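Local coordinates for protein luciferase-like enzymeAMP-CoA-ligase (Zophobas atratus, PDB 4W8O) that is a luciferase-like member of the AMP-binding enzyme family that probably activates carboxylic acids with ATP and joins them to coenzyme A, at residues P118-E132 and S141-H153. Residues are numbered along the deposited sequence; the frame is centred on the assembly and turned at random.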
ATOM      1  N   PRO A 118       8.826  18.538   3.140  1.00 30.01           N
ATOM      2  CA  PRO A 118       7.383  18.769   3.235  1.00 29.70           C
ATOM      3  C   PRO A 118       7.006  20.133   3.814  1.00 30.30           C
ATOM      4  O   PRO A 118       7.775  20.738   4.556  1.00 29.99           O
ATOM      5  CB  PRO A 118       6.897  17.642   4.144  1.00 29.04           C
ATOM      6  CG  PRO A 118       8.083  17.233   4.949  1.00 29.38           C
ATOM      7  CD  PRO A 118       9.328  17.681   4.232  1.00 29.79           C
ATOM      8  N   ARG A 119       5.822  20.605   3.448  1.00 29.94           N
ATOM      9  CA  ARG A 119       5.315  21.863   3.960  1.00 31.69           C
ATOM     10  C   ARG A 119       4.674  21.666   5.321  1.00 30.92           C
ATOM     11  O   ARG A 119       4.734  22.534   6.178  1.00 31.28           O
ATOM     12  CB  ARG A 119       4.292  22.446   3.004  1.00 32.93           C
ATOM     13  CG  ARG A 119       3.726  23.751   3.506  1.00 35.29           C
ATOM     14  CD  ARG A 119       3.237  24.574   2.359  1.00 37.25           C
ATOM     15  NE  ARG A 119       2.480  25.730   2.814  1.00 38.74           N
ATOM     16  CZ  ARG A 119       1.972  26.638   1.993  1.00 40.97           C
ATOM     17  NH1 ARG A 119       2.146  26.519   0.676  1.00 42.25           N
ATOM     18  NH2 ARG A 119       1.281  27.665   2.484  1.00 42.29           N
ATOM     19  N   ILE A 120       4.036  20.520   5.499  1.00 29.70           N
ATOM     20  CA  ILE A 120       3.424  20.171   6.764  1.00 30.00           C
ATOM     21  C   ILE A 120       3.740  18.717   7.014  1.00 29.56           C
ATOM     22  O   ILE A 120       3.807  17.919   6.066  1.00 28.94           O
ATOM     23  CB  ILE A 120       1.892  20.315   6.733  1.00 30.95           C
ATOM     24  CG1 ILE A 120       1.486  21.783   6.600  1.00 32.29           C
ATOM     25  CG2 ILE A 120       1.271  19.717   7.991  1.00 31.07           C
ATOM     26  CD1 ILE A 120       0.025  21.988   6.266  1.00 33.27           C
ATOM     27  N   ILE A 121       3.925  18.379   8.284  1.00 29.76           N
ATOM     28  CA  ILE A 121       3.972  16.983   8.703  1.00 30.35           C
ATOM     29  C   ILE A 121       3.008  16.746   9.865  1.00 29.22           C
ATOM     30  O   ILE A 121       3.082  17.421  10.898  1.00 30.29           O
ATOM     31  CB  ILE A 121       5.405  16.501   9.040  1.00 31.86           C
ATOM     32  CG1 ILE A 121       5.360  15.095   9.644  1.00 32.97           C
ATOM     33  CG2 ILE A 121       6.094  17.441  10.005  1.00 34.01           C
ATOM     34  CD1 ILE A 121       6.675  14.364   9.554  1.00 34.30           C
ATOM     35  N   PHE A 122       2.089  15.807   9.667  1.00 28.35           N
ATOM     36  CA  PHE A 122       1.214  15.309  10.732  1.00 28.28           C
ATOM     37  C   PHE A 122       1.933  14.187  11.477  1.00 28.98           C
ATOM     38  O   PHE A 122       2.430  13.240  10.857  1.00 27.80           O
ATOM     39  CB  PHE A 122      -0.104  14.779  10.154  1.00 28.22           C
ATOM     40  CG  PHE A 122      -1.024  15.861   9.642  1.00 28.23           C
ATOM     41  CD1 PHE A 122      -0.819  16.433   8.398  1.00 28.07           C
ATOM     42  CD2 PHE A 122      -2.097  16.299  10.403  1.00 28.53           C
ATOM     43  CE1 PHE A 122      -1.663  17.432   7.918  1.00 28.53           C
ATOM     44  CE2 PHE A 122      -2.942  17.294   9.936  1.00 29.72           C
ATOM     45  CZ  PHE A 122      -2.721  17.866   8.689  1.00 29.48           C
ATOM     46  N   VAL A 123       1.959  14.278  12.806  1.00 29.94           N
ATOM     47  CA  VAL A 123       2.743  13.357  13.629  1.00 30.12           C
ATOM     48  C   VAL A 123       1.986  12.872  14.866  1.00 29.94           C
ATOM     49  O   VAL A 123       1.321  13.645  15.539  1.00 30.03           O
ATOM     50  CB  VAL A 123       4.070  14.026  14.057  1.00 31.10           C
ATOM     51  CG1 VAL A 123       3.820  15.134  15.068  1.00 32.65           C
ATOM     52  CG2 VAL A 123       5.043  13.001  14.637  1.00 32.18           C
ATOM     53  N   GLU A 124       2.082  11.578  15.148  1.00 30.73           N
ATOM     54  CA  GLU A 124       1.574  11.019  16.396  1.00 32.49           C
ATOM     55  C   GLU A 124       2.399  11.550  17.565  1.00 33.48           C
ATOM     56  O   GLU A 124       3.582  11.865  17.398  1.00 32.48           O
ATOM     57  CB  GLU A 124       1.609   9.482  16.373  1.00 33.37           C
ATOM     58  CG  GLU A 124       3.012   8.898  16.236  1.00 33.47           C
ATOM     59  CD  GLU A 124       3.062   7.380  16.218  1.00 34.64           C
ATOM     60  OE1 GLU A 124       2.010   6.718  16.083  1.00 35.61           O
ATOM     61  OE2 GLU A 124       4.185   6.849  16.346  1.00 35.42           O
ATOM     62  N   GLU A 125       1.786  11.635  18.744  1.00 35.26           N
ATOM     63  CA  GLU A 125       2.489  12.118  19.942  1.00 37.55           C
ATOM     64  C   GLU A 125       3.791  11.356  20.205  1.00 37.62           C
ATOM     65  O   GLU A 125       4.803  11.946  20.591  1.00 36.93           O
ATOM     66  CB  GLU A 125       1.587  12.015  21.173  1.00 40.60           C
ATOM     67  CG  GLU A 125       0.487  13.060  21.216  1.00 42.87           C
ATOM     68  CD  GLU A 125      -0.424  12.915  22.429  1.00 46.94           C
ATOM     69  OE1 GLU A 125      -0.326  11.902  23.148  1.00 50.58           O
ATOM     70  OE2 GLU A 125      -1.253  13.812  22.662  1.00 49.06           O
ATOM     71  N   GLU A 126       3.765  10.051  19.961  1.00 37.67           N
ATOM     72  CA  GLU A 126       4.892   9.172  20.266  1.00 38.96           C
ATOM     73  C   GLU A 126       6.093   9.400  19.343  1.00 36.72           C
ATOM     74  O   GLU A 126       7.198   9.000  19.654  1.00 36.87           O
ATOM     75  CB  GLU A 126       4.464   7.705  20.160  1.00 40.72           C
ATOM     76  CG  GLU A 126       3.358   7.284  21.118  1.00 44.59           C
ATOM     77  CD  GLU A 126       1.953   7.683  20.668  1.00 46.09           C
ATOM     78  OE1 GLU A 126       1.793   8.264  19.571  1.00 45.03           O
ATOM     79  OE2 GLU A 126       0.998   7.431  21.437  1.00 50.56           O
ATOM     80  N   SER A 127       5.867  10.020  18.194  1.00 35.20           N
ATOM     81  CA  SER A 127       6.920  10.242  17.215  1.00 34.47           C
ATOM     82  C   SER A 127       7.275  11.735  17.111  1.00 34.53           C
ATOM     83  O   SER A 127       8.051  12.133  16.243  1.00 34.18           O
ATOM     84  CB  SER A 127       6.467   9.698  15.849  1.00 33.94           C
ATOM     85  OG  SER A 127       6.266   8.289  15.884  1.00 34.04           O
ATOM     86  N   LEU A 128       6.714  12.561  17.996  1.00 34.33           N
ATOM     87  CA  LEU A 128       6.948  14.003  17.945  1.00 34.49           C
ATOM     88  C   LEU A 128       8.427  14.377  18.132  1.00 34.60           C
ATOM     89  O   LEU A 128       8.967  15.140  17.338  1.00 33.39           O
ATOM     90  CB  LEU A 128       6.064  14.731  18.969  1.00 35.54           C
ATOM     91  CG  LEU A 128       6.248  16.243  19.115  1.00 35.97           C
ATOM     92  CD1 LEU A 128       6.159  16.950  17.775  1.00 35.69           C
ATOM     93  CD2 LEU A 128       5.222  16.802  20.088  1.00 37.06           C
ATOM     94  N   LYS A 129       9.079  13.834  19.159  1.00 36.08           N
ATOM     95  CA  LYS A 129      10.504  14.129  19.411  1.00 37.28           C
ATOM     96  C   LYS A 129      11.390  13.672  18.250  1.00 35.91           C
ATOM     97  O   LYS A 129      12.315  14.368  17.847  1.00 36.73           O
ATOM     98  CB  LYS A 129      10.996  13.468  20.704  1.00 39.68           C
ATOM     99  CG  LYS A 129      10.688  14.228  21.989  1.00 42.26           C
ATOM    100  CD  LYS A 129      11.608  13.762  23.109  1.00 44.52           C
ATOM    101  CE  LYS A 129      11.108  14.163  24.491  1.00 47.22           C
ATOM    102  NZ  LYS A 129      11.002  15.636  24.666  1.00 47.76           N
ATOM    103  N   LEU A 130      11.109  12.485  17.734  1.00 34.95           N
ATOM    104  CA  LEU A 130      11.802  11.963  16.562  1.00 34.07           C
ATOM    105  C   LEU A 130      11.754  12.957  15.392  1.00 32.52           C
ATOM    106  O   LEU A 130      12.782  13.292  14.806  1.00 32.79           O
ATOM    107  CB  LEU A 130      11.165  10.633  16.154  1.00 33.33           C
ATOM    108  CG  LEU A 130      11.655   9.960  14.871  1.00 33.10           C
ATOM    109  CD1 LEU A 130      13.116   9.543  15.001  1.00 33.66           C
ATOM    110  CD2 LEU A 130      10.766   8.764  14.576  1.00 32.78           C
ATOM    111  N   ILE A 131      10.557  13.434  15.073  1.00 31.53           N
ATOM    112  CA  ILE A 131      10.376  14.394  13.989  1.00 31.20           C
ATOM    113  C   ILE A 131      11.054  15.741  14.290  1.00 32.16           C
ATOM    114  O   ILE A 131      11.728  16.295  13.432  1.00 32.28           O
ATOM    115  CB  ILE A 131       8.878  14.626  13.678  1.00 30.30           C
ATOM    116  CG1 ILE A 131       8.219  13.349  13.145  1.00 30.00           C
ATOM    117  CG2 ILE A 131       8.701  15.744  12.668  1.00 30.27           C
ATOM    118  CD1 ILE A 131       8.931  12.719  11.968  1.00 29.74           C
ATOM    119  N   GLU A 132      10.863  16.265  15.497  1.00 33.66           N
ATOM    120  CA  GLU A 132      11.517  17.514  15.913  1.00 35.46           C
ATOM    121  C   GLU A 132      13.043  17.425  15.758  1.00 36.56           C
ATOM    122  O   GLU A 132      13.677  18.325  15.210  1.00 37.36           O
ATOM    123  CB  GLU A 132      11.150  17.862  17.367  1.00 36.95           C
ATOM    124  CG  GLU A 132       9.709  18.340  17.576  1.00 37.17           C
ATOM    125  CD  GLU A 132       9.357  18.581  19.044  1.00 39.68           C
ATOM    126  OE1 GLU A 132       9.923  17.914  19.939  1.00 41.63           O
ATOM    127  OE2 GLU A 132       8.508  19.451  19.321  1.00 40.92           O
ATOM    128  N   SER A 141      12.706  23.855   7.828  1.00 48.06           N
ATOM    129  CA  SER A 141      11.527  24.447   8.435  1.00 49.67           C
ATOM    130  C   SER A 141      10.298  23.736   7.883  1.00 47.38           C
ATOM    131  O   SER A 141      10.212  23.448   6.688  1.00 48.08           O
ATOM    132  CB  SER A 141      11.454  25.946   8.154  1.00 51.58           C
ATOM    133  OG  SER A 141      10.509  26.551   9.021  1.00 54.48           O
ATOM    134  N   CYS A 142       9.360  23.437   8.765  1.00 45.85           N
ATOM    135  CA  CYS A 142       8.180  22.676   8.408  1.00 44.98           C
ATOM    136  C   CYS A 142       7.180  22.824   9.530  1.00 43.84           C
ATOM    137  O   CYS A 142       7.550  22.757  10.697  1.00 46.67           O
ATOM    138  CB  CYS A 142       8.533  21.197   8.235  1.00 44.58           C
ATOM    139  SG  CYS A 142       7.154  20.130   7.744  1.00 44.34           S
ATOM    140  N   GLU A 143       5.916  23.028   9.189  1.00 40.70           N
ATOM    141  CA  GLU A 143       4.871  23.052  10.196  1.00 39.76           C
ATOM    142  C   GLU A 143       4.620  21.618  10.673  1.00 37.07           C
ATOM    143  O   GLU A 143       4.540  20.688   9.862  1.00 35.40           O
ATOM    144  CB  GLU A 143       3.593  23.660   9.615  1.00 40.61           C
ATOM    145  CG  GLU A 143       2.469  23.863  10.616  1.00 41.80           C
ATOM    146  CD  GLU A 143       1.127  24.124   9.946  1.00 41.90           C
ATOM    147  OE1 GLU A 143       1.102  24.441   8.745  1.00 41.84           O
ATOM    148  OE2 GLU A 143       0.089  24.012  10.630  1.00 44.16           O
ATOM    149  N   ILE A 144       4.523  21.445  11.986  1.00 35.46           N
ATOM    150  CA  ILE A 144       4.156  20.165  12.573  1.00 33.78           C
ATOM    151  C   ILE A 144       2.731  20.262  13.103  1.00 33.19           C
ATOM    152  O   ILE A 144       2.364  21.255  13.718  1.00 32.58           O
ATOM    153  CB  ILE A 144       5.111  19.776  13.720  1.00 35.15           C
ATOM    154  CG1 ILE A 144       6.520  19.486  13.162  1.00 35.00           C
ATOM    155  CG2 ILE A 144       4.568  18.565  14.470  1.00 34.70           C
ATOM    156  CD1 ILE A 144       7.592  19.384  14.226  1.00 36.26           C
ATOM    157  N   ILE A 145       1.926  19.233  12.844  1.00 32.14           N
ATOM    158  CA  ILE A 145       0.577  19.148  13.400  1.00 32.52           C
ATOM    159  C   ILE A 145       0.459  17.800  14.107  1.00 31.91           C
ATOM    160  O   ILE A 145       0.713  16.762  13.504  1.00 30.71           O
ATOM    161  CB  ILE A 145      -0.501  19.329  12.309  1.00 32.16           C
ATOM    162  CG1 ILE A 145      -0.361  20.716  11.665  1.00 32.57           C
ATOM    163  CG2 ILE A 145      -1.895  19.171  12.896  1.00 33.14           C
ATOM    164  CD1 ILE A 145      -1.352  21.006  10.559  1.00 32.63           C
ATOM    165  N   VAL A 146       0.091  17.830  15.389  1.00 32.39           N
ATOM    166  CA  VAL A 146       0.124  16.640  16.235  1.00 32.60           C
ATOM    167  C   VAL A 146      -1.246  15.970  16.284  1.00 33.33           C
ATOM    168  O   VAL A 146      -2.269  16.649  16.392  1.00 34.04           O
ATOM    169  CB  VAL A 146       0.574  17.002  17.675  1.00 33.96           C
ATOM    170  CG1 VAL A 146       0.511  15.793  18.602  1.00 34.68           C
ATOM    171  CG2 VAL A 146       1.975  17.589  17.657  1.00 33.25           C
ATOM    172  N   PHE A 147      -1.259  14.642  16.185  1.00 32.99           N
ATOM    173  CA  PHE A 147      -2.451  13.855  16.493  1.00 33.91           C
ATOM    174  C   PHE A 147      -2.580  13.757  18.004  1.00 35.91           C
ATOM    175  O   PHE A 147      -2.178  12.776  18.614  1.00 37.26           O
ATOM    176  CB  PHE A 147      -2.377  12.441  15.897  1.00 33.21           C
ATOM    177  CG  PHE A 147      -2.447  12.403  14.399  1.00 31.37           C
ATOM    178  CD1 PHE A 147      -3.619  12.734  13.739  1.00 30.97           C
ATOM    179  CD2 PHE A 147      -1.337  12.027  13.645  1.00 30.64           C
ATOM    180  CE1 PHE A 147      -3.691  12.702  12.354  1.00 30.51           C
ATOM    181  CE2 PHE A 147      -1.403  11.986  12.259  1.00 29.88           C
ATOM    182  CZ  PHE A 147      -2.587  12.332  11.610  1.00 29.44           C
ATOM    183  N   GLY A 148      -3.151  14.784  18.607  1.00 37.88           N
ATOM    184  CA  GLY A 148      -3.281  14.833  20.054  1.00 40.29           C
ATOM    185  C   GLY A 148      -3.190  16.260  20.533  1.00 41.81           C
ATOM    186  O   GLY A 148      -3.630  17.186  19.837  1.00 41.63           O
ATOM    187  N   LYS A 149      -2.610  16.436  21.715  1.00 43.61           N
ATOM    188  CA  LYS A 149      -2.521  17.745  22.350  1.00 46.15           C
ATOM    189  C   LYS A 149      -1.168  18.372  22.065  1.00 44.90           C
ATOM    190  O   LYS A 149      -0.147  17.684  22.042  1.00 45.25           O
ATOM    191  CB  LYS A 149      -2.691  17.620  23.865  1.00 49.45           C
ATOM    192  CG  LYS A 149      -3.412  18.795  24.498  1.00 52.35           C
ATOM    193  CD  LYS A 149      -4.917  18.558  24.523  1.00 54.21           C
ATOM    194  CE  LYS A 149      -5.321  17.699  25.718  1.00 56.84           C
ATOM    195  NZ  LYS A 149      -6.639  17.034  25.522  1.00 57.93           N
ATOM    196  N   SER A 150      -1.167  19.681  21.862  1.00 44.62           N
ATOM    197  CA  SER A 150       0.068  20.432  21.750  1.00 43.96           C
ATOM    198  C   SER A 150      -0.199  21.902  22.023  1.00 45.00           C
ATOM    199  O   SER A 150      -1.228  22.437  21.618  1.00 45.16           O
ATOM    200  CB  SER A 150       0.679  20.260  20.354  1.00 41.60           C
ATOM    201  OG  SER A 150       1.956  20.886  20.274  1.00 41.23           O
ATOM    202  N   THR A 151       0.723  22.538  22.734  1.00 46.22           N
ATOM    203  CA  THR A 151       0.769  23.996  22.833  1.00 48.19           C
ATOM    204  C   THR A 151       1.709  24.568  21.770  1.00 46.77           C
ATOM    205  O   THR A 151       1.457  25.631  21.202  1.00 46.48           O
ATOM    206  CB  THR A 151       1.288  24.433  24.214  1.00 50.78           C
ATOM    207  OG1 THR A 151       0.428  23.911  25.232  1.00 52.92           O
ATOM    208  CG2 THR A 151       1.327  25.941  24.321  1.00 53.12           C
ATOM    209  N   LYS A 152       2.798  23.846  21.529  1.00 45.20           N
ATOM    210  CA  LYS A 152       3.893  24.305  20.688  1.00 45.08           C
ATOM    211  C   LYS A 152       3.516  24.254  19.208  1.00 42.70           C
ATOM    212  O   LYS A 152       3.873  25.146  18.432  1.00 40.89           O
ATOM    213  CB  LYS A 152       5.109  23.413  20.951  1.00 46.34           C
ATOM    214  CG  LYS A 152       6.457  23.965  20.529  1.00 47.87           C
ATOM    215  CD  LYS A 152       7.530  22.897  20.711  1.00 48.61           C
ATOM    216  CE  LYS A 152       8.921  23.492  20.829  1.00 50.81           C
ATOM    217  NZ  LYS A 152       9.354  24.168  19.574  1.00 50.37           N
ATOM    218  N   HIS A 153       2.798  23.196  18.835  1.00 41.21           N
ATOM    219  CA  HIS A 153       2.389  22.955  17.457  1.00 39.62           C
ATOM    220  C   HIS A 153       0.874  22.946  17.348  1.00 39.90           C
ATOM    221  O   HIS A 153       0.169  22.887  18.355  1.00 41.03           O
ATOM    222  CB  HIS A 153       2.916  21.601  16.987  1.00 38.26           C
ATOM    223  CG  HIS A 153       4.370  21.385  17.271  1.00 38.10           C
ATOM    224  ND1 HIS A 153       5.370  22.004  16.552  1.00 38.19           N
ATOM    225  CD2 HIS A 153       4.994  20.613  18.191  1.00 38.55           C
ATOM    226  CE1 HIS A 153       6.545  21.627  17.020  1.00 38.16           C
ATOM    227  NE2 HIS A 153       6.344  20.783  18.016  1.00 38.56           N
TER
HETATM  228  O   HOH W   1      10.575  20.905   4.841  1.00 38.50           O
HETATM  229  O   HOH W   2       5.326  25.044   6.873  1.00 40.36           O
HETATM  230  O   HOH W   3      -0.742  10.517  18.895  1.00 42.76           O
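A beta-alpha-beta unit joins the two segments: strand 120-124, helix 128-138 and strand 143-147, the two strands adjacent and parallel within a mixed sheet of this AMP-binding enzyme. It illustrates how such a unit lets one sheet face be roofed by its own connecting helix. Backbone bonds alternate between the strands; Ile-121 N gives to Glu-143 O, whereas Ile-121 O accepts from Ile-145 N, each at 2.9 Å.

On the helix-covered face Ile-144 sits centrally. Its CG1 lies anti to the carbonyl carbon (chi1 -67°), which sends CD1 to the helix, 4.1 Å from Ile-131 CG2, while CG2, the other branch, meets Val-123 CG1 at 3.6 Å and also touches Leu-128 CD1. Val-146 CG2 touches both Val-123 CG1 and Leu-128 CD2. On the face bearing Phe-122, Ile-145 lies alongside that ring, its CB over one ring face, 4.2 Å from the centroid; Phe-75 of neighbouring strand 72-76 also meets this ring. The Phe-147 ring lies obliquely to Phe-122, bringing CE2 to within 3.7 Å of Phe-122 CB.

Beyond the second strand the chain turns back, and carboxylates of the first segment bind it at two points. Glu-125 OE2 accepts a hydrogen bond from Lys-149 N through its anti lone pair. His-153 inserts its ring between Ile-144 CG2 on one face and Lys-152 CB on the opposite face, which probably limits its tilt. His-153 NE2 donates to the anti lone pair of Glu-132 OE2 over 2.9 Å, nearly straight at 172°. An alanine at Glu-132 removes this carboxylate, and the imidazole, without its acceptor, would probably turn more freely. In the deposited arrangement, Glu-132 OE2 lies only 4° out of the His-153 ring plane.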